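Long-range contacts in NikO protein (PDB 4FQD), which is an enolpyruvyl transferase of the EPSP synthase family, MurA subfamily, essential in the biosynthesis of nikkomycin: residues Y192-L201 with H214-V225; V28-L37 with L261-W271. The protein carries 4 engineered substitutions. All coordinates share one frame; numbering follows the deposited sequence.

Contact 1. Residues Y192-L201 with H214-V225; sequences YSGAVKTALL and HPYLKPDVTDMV. With SO4 (sulfate ion), chain C.
Tyr-192 and Tyr-216 form the aromatic part of this contact. The two rings make a T-shaped pair with planes at 82°, the edge of Tyr-216 turned to the face of Tyr-192 and CD1 of Tyr-216 lying above the rim. Ser-193 CB sits over the centre of the Tyr-216 ring, 3.5 Å from its centroid, a CH-pi contact straight down the ring normal.

Polar bonds come next. Tyr-192 reaches the loop with CG anti to the backbone N (chi1 -167°), and its OH donates to His-214 O at a very short 2.5 Å, the acceptor lying near the ring plane. The same OH also bonds to Arg-337. At the first turn of helix 192-204, Ser-193 OG donates to sulfate O1 over 2.8 Å. Lys-197, extended beyond CG, brings NZ to that same O1 at 3.0 Å. Its other partner is Asp-220: NZ stands 2.8 Å from OD1 in a salt bridge whose hydrogen bond is weak.

Apolar packing fills the rest. The helices 192-201 and 219-225 run almost parallel, axes 9° and 10.2 Å apart, and Val-221 is a knob in the hole made by Ser-193, Val-196, Lys-197 and Leu-200. Val-221 CG1 lies 3.6 Å from Leu-200 CD1. Further along, Met-224 bends at its thioether to set CE against Leu-200 CB, with SD beside Leu-201 CD2.

This is a helix-strand-helix unit of the inverse alpha/beta barrel, with Trp-243 of strand 242-248 packed against Pro-215, Val-221 and Val-225. A greasy interior thus gives way to a polar end where one ammonium group is held between the Asp-220 carboxylate and the sulfate, with Ser-193 OG as a second grip on that ion, which probably comes from the crystallisation liquor but suggests a place suited to anions.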
loop_
_atom_site.group_PDB
_atom_site.type_symbol
_atom_site.label_atom_id
_atom_site.label_comp_id
_atom_site.label_asym_id
_atom_site.label_seq_id
_atom_site.Cartn_x
_atom_site.Cartn_y
_atom_site.Cartn_z
ATOM N N TYR A 192 -3.173 -8.356 16.594
ATOM C CA TYR A 192 -3.906 -9.380 15.856
ATOM C C TYR A 192 -3.376 -10.783 16.146
ATOM O O TYR A 192 -4.094 -11.622 16.691
ATOM C CB TYR A 192 -3.849 -9.084 14.354
ATOM C CG TYR A 192 -4.809 -9.891 13.504
ATOM C CD1 TYR A 192 -5.808 -10.669 14.080
ATOM C CD2 TYR A 192 -4.707 -9.880 12.120
ATOM C CE1 TYR A 192 -6.677 -11.409 13.297
ATOM C CE2 TYR A 192 -5.567 -10.614 11.333
ATOM C CZ TYR A 192 -6.549 -11.376 11.924
ATOM O OH TYR A 192 -7.406 -12.105 11.130
ATOM N N SER A 193 -2.121 -11.029 15.789
ATOM C CA SER A 193 -1.543 -12.366 15.887
ATOM C C SER A 193 -1.503 -12.896 17.320
ATOM O O SER A 193 -1.788 -14.067 17.559
ATOM C CB SER A 193 -0.143 -12.395 15.271
ATOM O OG SER A 193 0.764 -11.607 16.019
ATOM N N GLY A 194 -1.155 -12.030 18.265
ATOM C CA GLY A 194 -1.063 -12.422 19.660
ATOM C C GLY A 194 -2.404 -12.799 20.261
ATOM O O GLY A 194 -2.495 -13.731 21.061
ATOM N N ALA A 195 -3.448 -12.073 19.873
ATOM C CA ALA A 195 -4.791 -12.332 20.379
ATOM C C ALA A 195 -5.318 -13.680 19.895
ATOM O O ALA A 195 -6.015 -14.381 20.628
ATOM C CB ALA A 195 -5.737 -11.215 19.968
ATOM N N VAL A 196 -4.981 -14.032 18.658
ATOM C CA VAL A 196 -5.417 -15.296 18.076
ATOM C C VAL A 196 -4.746 -16.474 18.773
ATOM O O VAL A 196 -5.398 -17.467 19.097
ATOM C CB VAL A 196 -5.114 -15.355 16.565
ATOM C CG1 VAL A 196 -5.476 -16.721 16.000
ATOM C CG2 VAL A 196 -5.865 -14.253 15.833
ATOM N N LYS A 197 -3.442 -16.352 19.003
ATOM C CA LYS A 197 -2.681 -17.387 19.691
ATOM C C LYS A 197 -3.234 -17.631 21.089
ATOM O O LYS A 197 -3.429 -18.775 21.500
ATOM C CB LYS A 197 -1.206 -16.994 19.779
ATOM C CG LYS A 197 -0.533 -16.815 18.430
ATOM C CD LYS A 197 0.872 -16.261 18.586
ATOM C CE LYS A 197 1.509 -15.992 17.233
ATOM N NZ LYS A 197 2.915 -15.523 17.365
ATOM N N THR A 198 -3.490 -16.546 21.811
ATOM C CA THR A 198 -4.014 -16.628 23.168
ATOM C C THR A 198 -5.403 -17.258 23.194
ATOM O O THR A 198 -5.668 -18.162 23.985
ATOM C CB THR A 198 -4.077 -15.240 23.829
ATOM O OG1 THR A 198 -2.764 -14.667 23.868
ATOM C CG2 THR A 198 -4.620 -15.346 25.245
ATOM N N ALA A 199 -6.283 -16.777 22.318
ATOM C CA ALA A 199 -7.654 -17.273 22.250
ATOM C C ALA A 199 -7.708 -18.761 21.925
ATOM O O ALA A 199 -8.528 -19.495 22.478
ATOM C CB ALA A 199 -8.453 -16.481 21.232
ATOM N N LEU A 200 -6.836 -19.200 21.024
ATOM C CA LEU A 200 -6.758 -20.611 20.665
ATOM C C LEU A 200 -6.325 -21.457 21.855
ATOM O O LEU A 200 -6.916 -22.502 22.132
ATOM C CB LEU A 200 -5.795 -20.819 19.498
ATOM C CG LEU A 200 -6.416 -20.776 18.103
ATOM C CD1 LEU A 200 -5.331 -20.833 17.047
ATOM C CD2 LEU A 200 -7.390 -21.928 17.930
ATOM N N LEU A 201 -5.293 -20.998 22.554
ATOM C CA LEU A 201 -4.798 -21.688 23.739
ATOM C C LEU A 201 -5.865 -21.736 24.826
ATOM O O LEU A 201 -6.088 -22.779 25.441
ATOM C CB LEU A 201 -3.533 -21.008 24.267
ATOM C CG LEU A 201 -2.272 -21.158 23.413
ATOM C CD1 LEU A 201 -1.156 -20.271 23.941
ATOM C CD2 LEU A 201 -1.827 -22.611 23.372
ATOM N N HIS A 214 -12.331 -14.695 11.813
ATOM C CA HIS A 214 -11.256 -14.000 11.102
ATOM C C HIS A 214 -9.898 -14.150 11.787
ATOM O O HIS A 214 -9.325 -13.165 12.254
ATOM C CB HIS A 214 -11.587 -12.514 10.935
ATOM C CG HIS A 214 -12.921 -12.255 10.306
ATOM N ND1 HIS A 214 -14.010 -11.815 11.024
ATOM C CD2 HIS A 214 -13.339 -12.375 9.023
ATOM C CE1 HIS A 214 -15.042 -11.673 10.214
ATOM N NE2 HIS A 214 -14.664 -12.008 8.994
ATOM N N PRO A 215 -9.373 -15.383 11.842
ATOM C CA PRO A 215 -8.131 -15.631 12.581
ATOM C C PRO A 215 -6.875 -15.273 11.790
ATOM O O PRO A 215 -6.922 -15.126 10.568
ATOM C CB PRO A 215 -8.179 -17.140 12.815
ATOM C CG PRO A 215 -8.892 -17.663 11.617
ATOM C CD PRO A 215 -9.906 -16.614 11.233
ATOM N N TYR A 216 -5.764 -15.125 12.505
ATOM C CA TYR A 216 -4.454 -14.946 11.894
ATOM C C TYR A 216 -4.119 -16.236 11.152
ATOM O O TYR A 216 -4.442 -17.324 11.629
ATOM C CB TYR A 216 -3.424 -14.659 12.985
ATOM C CG TYR A 216 -2.077 -14.184 12.492
ATOM C CD1 TYR A 216 -1.920 -12.916 11.948
ATOM C CD2 TYR A 216 -0.955 -14.993 12.602
ATOM C CE1 TYR A 216 -0.684 -12.475 11.509
ATOM C CE2 TYR A 216 0.282 -14.562 12.171
ATOM C CZ TYR A 216 0.412 -13.305 11.624
ATOM O OH TYR A 216 1.646 -12.878 11.191
ATOM N N LEU A 217 -3.478 -16.124 9.991
ATOM C CA LEU A 217 -3.373 -17.266 9.081
ATOM C C LEU A 217 -1.959 -17.773 8.787
ATOM O O LEU A 217 -1.795 -18.770 8.085
ATOM C CB LEU A 217 -4.087 -16.949 7.766
ATOM C CG LEU A 217 -5.587 -16.676 7.885
ATOM C CD1 LEU A 217 -6.149 -16.185 6.561
ATOM C CD2 LEU A 217 -6.320 -17.925 8.358
ATOM N N LYS A 218 -0.946 -17.094 9.311
ATOM C CA LYS A 218 0.437 -17.510 9.086
ATOM C C LYS A 218 0.746 -18.796 9.858
ATOM O O LYS A 218 0.057 -19.108 10.831
ATOM C CB LYS A 218 1.396 -16.388 9.489
ATOM C CG LYS A 218 1.208 -15.105 8.693
ATOM C CD LYS A 218 1.348 -15.363 7.201
ATOM C CE LYS A 218 1.210 -14.082 6.395
ATOM N NZ LYS A 218 2.308 -13.120 6.683
ATOM N N PRO A 219 1.776 -19.552 9.425
ATOM C CA PRO A 219 2.183 -20.788 10.110
ATOM C C PRO A 219 2.421 -20.576 11.600
ATOM O O PRO A 219 2.373 -21.529 12.378
ATOM C CB PRO A 219 3.500 -21.145 9.422
ATOM C CG PRO A 219 3.352 -20.604 8.057
ATOM C CD PRO A 219 2.565 -19.328 8.199
ATOM N N ASP A 220 2.688 -19.327 11.966
ATOM C CA ASP A 220 2.779 -18.888 13.350
ATOM C C ASP A 220 1.626 -19.461 14.170
ATOM O O ASP A 220 1.828 -20.022 15.247
ATOM C CB ASP A 220 2.716 -17.361 13.379
ATOM C CG ASP A 220 3.524 -16.764 14.503
ATOM O OD1 ASP A 220 3.779 -17.475 15.495
ATOM O OD2 ASP A 220 3.900 -15.580 14.395
ATOM N N VAL A 221 0.417 -19.322 13.634
ATOM C CA VAL A 221 -0.792 -19.815 14.278
ATOM C C VAL A 221 -1.182 -21.188 13.733
ATOM O O VAL A 221 -1.596 -22.073 14.485
ATOM C CB VAL A 221 -1.961 -18.826 14.075
ATOM C CG1 VAL A 221 -3.289 -19.465 14.438
ATOM C CG2 VAL A 221 -1.731 -17.563 14.889
ATOM N N THR A 222 -1.033 -21.355 12.421
ATOM C CA THR A 222 -1.407 -22.592 11.735
ATOM C C THR A 222 -0.753 -23.834 12.339
ATOM O O THR A 222 -1.417 -24.846 12.561
ATOM C CB THR A 222 -1.081 -22.511 10.224
ATOM O OG1 THR A 222 -2.105 -21.765 9.556
ATOM C CG2 THR A 222 -0.998 -23.901 9.606
ATOM N N ASP A 223 0.544 -23.747 12.613
ATOM C CA ASP A 223 1.277 -24.883 13.163
ATOM C C ASP A 223 0.865 -25.208 14.598
ATOM O O ASP A 223 0.902 -26.368 15.006
ATOM C CB ASP A 223 2.788 -24.654 13.078
ATOM C CG ASP A 223 3.303 -24.709 11.652
ATOM O OD1 ASP A 223 2.592 -25.259 10.784
ATOM O OD2 ASP A 223 4.419 -24.206 11.401
ATOM N N MET A 224 0.473 -24.190 15.360
ATOM C CA MET A 224 0.020 -24.413 16.728
ATOM C C MET A 224 -1.299 -25.181 16.733
ATOM O O MET A 224 -1.555 -25.991 17.626
ATOM C CB MET A 224 -0.130 -23.094 17.489
ATOM C CG MET A 224 -0.428 -23.285 18.973
ATOM S SD MET A 224 -0.609 -21.750 19.903
ATOM C CE MET A 224 -2.124 -21.103 19.207
ATOM N N VAL A 225 -2.131 -24.919 15.728
ATOM C CA VAL A 225 -3.384 -25.644 15.554
ATOM C C VAL A 225 -3.112 -27.132 15.371
ATOM O O VAL A 225 -3.772 -27.975 15.978
ATOM C CB VAL A 225 -4.177 -25.115 14.340
ATOM C CG1 VAL A 225 -5.328 -26.052 13.995
ATOM C CG2 VAL A 225 -4.685 -23.707 14.612
HETATM S S SO4 C . 3.399 -11.798 18.085
HETATM O O1 SO4 C . 2.267 -12.719 18.132
HETATM O O2 SO4 C . 4.496 -12.335 18.888
HETATM O O3 SO4 C . 3.837 -11.643 16.702
HETATM O O4 SO4 C . 2.994 -10.499 18.616
#

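Contact 2. Residues V28-L37 with L261-W271; sequences VRTSGFKHSL and LIPDLIEVVTW
The two chain crossings between the halves of the EPSP synthase fold cross each other here, and a helix starts from each. Gly-32 and Pro-263 face each other as a non-hydrogen-bonded pair in a single beta bridge, with bonds on either side of it: Asp-264 N to Ser-31 O and Phe-33 N to Ile-262 O, each 2.7 Å.

Asp-264 serves both helix starts. As N-cap of helix 265-278 it takes Glu-267 N on the anti lone pair of OD1 at 3.0 Å, while OD2 accepts from Lys-34 N, in the first turn of helix 34-44, over 3.1 Å and at a nearly straight 168°. That OD2 also meets the edge of the Phe-33 ring, ring and carboxylate planes 87° apart. Leu-265 CG covers one face of this ring, 3.9 Å from the centroid, and His-35 CB the other, toward the rim.

Glu-267, extended with CG anti to its backbone N (chi1 -176°), lays its carboxylate against Thr-30. Its OE1 receives Ser-31 N on the syn side at 2.8 Å, and its OE2, lying in the plane of the indole, accepts from Trp-271 NE1 through its anti lone pair at 3.3 Å; a water also bonds to OE2. Putting an alanine here would probably leave Ser-31 N and the indole N-H without acceptors and the Trp-271 ring less firmly set. On the face of that indole rests Val-28 CG1, a CH-pi contact.

Strand 283-286 flanks the start of the crossing, pairing with Val-28 and Thr-30 and placing Ile-285 against Trp-271; Thr-30 OG1 bonds to Thr-286 O. Helix 290-296 packs on Ile-262, Pro-263 and Leu-265, and helix 219-231 touches Ile-262 and His-35.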
loop_
_atom_site.group_PDB
_atom_site.type_symbol
_atom_site.label_atom_id
_atom_site.label_comp_id
_atom_site.label_asym_id
_atom_site.label_seq_id
_atom_site.Cartn_x
_atom_site.Cartn_y
_atom_site.Cartn_z
ATOM N N VAL A 28 23.796 -22.602 2.617
ATOM C CA VAL A 28 23.327 -22.264 3.954
ATOM C C VAL A 28 22.145 -23.140 4.351
ATOM O O VAL A 28 21.283 -23.448 3.526
ATOM C CB VAL A 28 22.917 -20.779 4.058
ATOM C CG1 VAL A 28 24.141 -19.882 4.001
ATOM C CG2 VAL A 28 21.933 -20.417 2.958
ATOM N N ARG A 29 22.112 -23.551 5.613
ATOM C CA ARG A 29 20.978 -24.305 6.128
ATOM C C ARG A 29 20.194 -23.460 7.124
ATOM O O ARG A 29 20.768 -22.834 8.017
ATOM C CB ARG A 29 21.428 -25.628 6.761
ATOM C CG ARG A 29 22.420 -25.481 7.901
ATOM C CD ARG A 29 22.775 -26.833 8.501
ATOM N NE ARG A 29 21.610 -27.514 9.064
ATOM C CZ ARG A 29 21.267 -28.766 8.780
ATOM N NH1 ARG A 29 21.999 -29.483 7.938
ATOM N NH2 ARG A 29 20.192 -29.305 9.340
ATOM N N THR A 30 18.878 -23.437 6.957
ATOM C CA THR A 30 18.018 -22.630 7.809
ATOM C C THR A 30 17.687 -23.346 9.110
ATOM O O THR A 30 17.787 -24.569 9.204
ATOM C CB THR A 30 16.702 -22.271 7.095
ATOM O OG1 THR A 30 16.026 -23.473 6.706
ATOM C CG2 THR A 30 16.977 -21.428 5.860
ATOM N N SER A 31 17.298 -22.570 10.115
ATOM C CA SER A 31 16.809 -23.127 11.367
ATOM C C SER A 31 15.292 -23.000 11.411
ATOM O O SER A 31 14.698 -22.305 10.584
ATOM C CB SER A 31 17.440 -22.413 12.562
ATOM O OG SER A 31 18.839 -22.636 12.608
ATOM N N GLY A 32 14.669 -23.673 12.372
ATOM C CA GLY A 32 13.222 -23.662 12.496
ATOM C C GLY A 32 12.661 -22.296 12.832
ATOM O O GLY A 32 13.370 -21.430 13.347
ATOM N N PHE A 33 11.379 -22.107 12.535
ATOM C CA PHE A 33 10.702 -20.840 12.782
ATOM C C PHE A 33 10.657 -20.528 14.274
ATOM O O PHE A 33 10.108 -21.294 15.067
ATOM C CB PHE A 33 9.284 -20.872 12.209
ATOM C CG PHE A 33 8.673 -19.512 12.006
ATOM C CD1 PHE A 33 9.455 -18.368 12.044
ATOM C CD2 PHE A 33 7.312 -19.379 11.779
ATOM C CE1 PHE A 33 8.890 -17.117 11.856
ATOM C CE2 PHE A 33 6.741 -18.133 11.591
ATOM C CZ PHE A 33 7.530 -17.001 11.629
ATOM N N LYS A 34 11.248 -19.395 14.638
ATOM C CA LYS A 34 11.268 -18.917 16.014
ATOM C C LYS A 34 9.866 -18.767 16.595
ATOM O O LYS A 34 9.611 -19.150 17.737
ATOM C CB LYS A 34 11.991 -17.572 16.075
ATOM C CG LYS A 34 11.712 -16.769 17.329
ATOM C CD LYS A 34 12.311 -15.378 17.228
ATOM C CE LYS A 34 11.947 -14.535 18.436
ATOM N NZ LYS A 34 12.506 -13.159 18.340
ATOM N N HIS A 35 8.960 -18.210 15.800
ATOM C CA HIS A 35 7.606 -17.934 16.265
ATOM C C HIS A 35 6.759 -19.202 16.382
ATOM O O HIS A 35 5.891 -19.296 17.249
ATOM C CB HIS A 35 6.936 -16.898 15.360
ATOM C CG HIS A 35 7.628 -15.570 15.356
ATOM N ND1 HIS A 35 7.970 -14.910 14.194
ATOM C CD2 HIS A 35 8.045 -14.779 16.373
ATOM C CE1 HIS A 35 8.568 -13.773 14.495
ATOM N NE2 HIS A 35 8.626 -13.667 15.811
ATOM N N SER A 36 7.018 -20.176 15.514
ATOM C CA SER A 36 6.340 -21.467 15.593
ATOM C C SER A 36 6.828 -22.245 16.807
ATOM O O SER A 36 6.071 -22.991 17.427
ATOM C CB SER A 36 6.573 -22.287 14.325
ATOM O OG SER A 36 5.868 -21.740 13.228
ATOM N N LEU A 37 8.106 -22.070 17.130
ATOM C CA LEU A 37 8.692 -22.686 18.311
ATOM C C LEU A 37 7.982 -22.213 19.572
ATOM O O LEU A 37 7.665 -23.010 20.452
ATOM C CB LEU A 37 10.181 -22.354 18.394
ATOM C CG LEU A 37 10.870 -22.662 19.723
ATOM C CD1 LEU A 37 10.815 -24.146 20.038
ATOM C CD2 LEU A 37 12.303 -22.176 19.690
ATOM N N LEU A 261 9.544 -28.377 12.866
ATOM C CA LEU A 261 9.266 -26.963 12.632
ATOM C C LEU A 261 9.474 -26.540 11.184
ATOM O O LEU A 261 10.384 -27.016 10.505
ATOM C CB LEU A 261 10.123 -26.080 13.541
ATOM C CG LEU A 261 9.785 -26.071 15.030
ATOM C CD1 LEU A 261 10.666 -25.075 15.770
ATOM C CD2 LEU A 261 8.314 -25.761 15.250
ATOM N N ILE A 262 8.613 -25.641 10.722
ATOM C CA ILE A 262 8.779 -25.009 9.424
ATOM C C ILE A 262 10.031 -24.133 9.482
ATOM O O ILE A 262 10.296 -23.500 10.506
ATOM C CB ILE A 262 7.521 -24.175 9.057
ATOM C CG1 ILE A 262 7.625 -23.593 7.648
ATOM C CG2 ILE A 262 7.275 -23.074 10.080
ATOM C CD1 ILE A 262 6.356 -22.908 7.188
ATOM N N PRO A 263 10.834 -24.134 8.405
ATOM C CA PRO A 263 12.026 -23.280 8.351
ATOM C C PRO A 263 11.688 -21.820 8.632
ATOM O O PRO A 263 10.620 -21.353 8.234
ATOM C CB PRO A 263 12.502 -23.449 6.910
ATOM C CG PRO A 263 12.078 -24.830 6.552
ATOM C CD PRO A 263 10.759 -25.043 7.247
ATOM N N ASP A 264 12.587 -21.121 9.322
ATOM C CA ASP A 264 12.353 -19.737 9.722
ATOM C C ASP A 264 12.063 -18.857 8.511
ATOM O O ASP A 264 12.894 -18.728 7.612
ATOM C CB ASP A 264 13.547 -19.192 10.506
ATOM C CG ASP A 264 13.224 -17.907 11.244
ATOM O OD1 ASP A 264 13.223 -16.834 10.605
ATOM O OD2 ASP A 264 12.976 -17.970 12.467
ATOM N N LEU A 265 10.875 -18.262 8.500
ATOM C CA LEU A 265 10.394 -17.496 7.357
ATOM C C LEU A 265 11.275 -16.290 7.046
ATOM O O LEU A 265 11.621 -16.045 5.892
ATOM C CB LEU A 265 8.952 -17.040 7.594
ATOM C CG LEU A 265 7.946 -18.133 7.959
ATOM C CD1 LEU A 265 6.541 -17.564 8.068
ATOM C CD2 LEU A 265 7.988 -19.257 6.945
ATOM N N ILE A 266 11.638 -15.542 8.081
ATOM C CA ILE A 266 12.431 -14.332 7.895
ATOM C C ILE A 266 13.890 -14.661 7.588
ATOM O O ILE A 266 14.576 -13.899 6.908
ATOM C CB ILE A 266 12.335 -13.396 9.116
ATOM C CG1 ILE A 266 10.874 -13.226 9.535
ATOM C CG2 ILE A 266 12.952 -12.041 8.805
ATOM C CD1 ILE A 266 9.980 -12.692 8.432
ATOM N N GLU A 267 14.362 -15.804 8.080
ATOM C CA GLU A 267 15.716 -16.244 7.768
ATOM C C GLU A 267 15.831 -16.557 6.281
ATOM O O GLU A 267 16.847 -16.260 5.653
ATOM C CB GLU A 267 16.113 -17.466 8.596
ATOM C CG GLU A 267 17.554 -17.902 8.370
ATOM C CD GLU A 267 17.907 -19.197 9.075
ATOM O OE1 GLU A 267 17.034 -19.753 9.776
ATOM O OE2 GLU A 267 19.059 -19.659 8.925
ATOM N N VAL A 268 14.781 -17.155 5.724
ATOM C CA VAL A 268 14.733 -17.445 4.296
ATOM C C VAL A 268 14.806 -16.148 3.498
ATOM O O VAL A 268 15.583 -16.038 2.550
ATOM C CB VAL A 268 13.453 -18.214 3.910
ATOM C CG1 VAL A 268 13.342 -18.342 2.398
ATOM C CG2 VAL A 268 13.439 -19.584 4.567
ATOM N N VAL A 269 13.997 -15.171 3.897
ATOM C CA VAL A 269 14.011 -13.850 3.279
ATOM C C VAL A 269 15.403 -13.235 3.364
ATOM O O VAL A 269 15.910 -12.680 2.387
ATOM C CB VAL A 269 13.001 -12.902 3.961
ATOM C CG1 VAL A 269 13.128 -11.489 3.406
ATOM C CG2 VAL A 269 11.583 -13.423 3.793
ATOM N N THR A 270 16.019 -13.357 4.536
ATOM C CA THR A 270 17.343 -12.797 4.786
ATOM C C THR A 270 18.396 -13.375 3.845
ATOM O O THR A 270 19.228 -12.644 3.310
ATOM C CB THR A 270 17.783 -13.034 6.245
ATOM O OG1 THR A 270 16.802 -12.491 7.136
ATOM C CG2 THR A 270 19.126 -12.375 6.513
ATOM N N TRP A 271 18.352 -14.687 3.640
ATOM C CA TRP A 271 19.331 -15.351 2.787
ATOM C C TRP A 271 19.091 -15.088 1.302
ATOM O O TRP A 271 20.038 -15.015 0.519
ATOM C CB TRP A 271 19.371 -16.855 3.068
ATOM C CG TRP A 271 20.012 -17.196 4.375
ATOM C CD1 TRP A 271 19.434 -17.837 5.431
ATOM C CD2 TRP A 271 21.357 -16.903 4.772
ATOM N NE1 TRP A 271 20.336 -17.967 6.458
ATOM C CE2 TRP A 271 21.525 -17.401 6.078
ATOM C CE3 TRP A 271 22.438 -16.272 4.147
ATOM C CZ2 TRP A 271 22.727 -17.288 6.772
ATOM C CZ3 TRP A 271 23.630 -16.160 4.836
ATOM C CH2 TRP A 271 23.765 -16.665 6.135
HETATM O O HOH W 1 20.638 -21.259 10.491
#

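Overall arrangement
Contact 2 ties the two halves of the molecule together, whereas contact 1 belongs to one half; their centres lie 18 Å apart. They meet where helix 34-44 packs on the helices of contact 1: Asp-220 OD1 comes within 3.2 Å of His-35 CB, and Asp-223 OD2 lies 3.4 Å from Ser-36 OG. Thr-39 continues this seam against Lys-197 and Met-224. Contact 1 holds a sulfate at Ser-193 and Lys-197, and the side chain of Lys-34 in contact 2 lies about 5 Å from another bound sulfate. Such ions probably come from the crystallisation liquor but often mark pockets. In relatives the substrates bind in the cleft between the halves, and both contacts probably border this cleft.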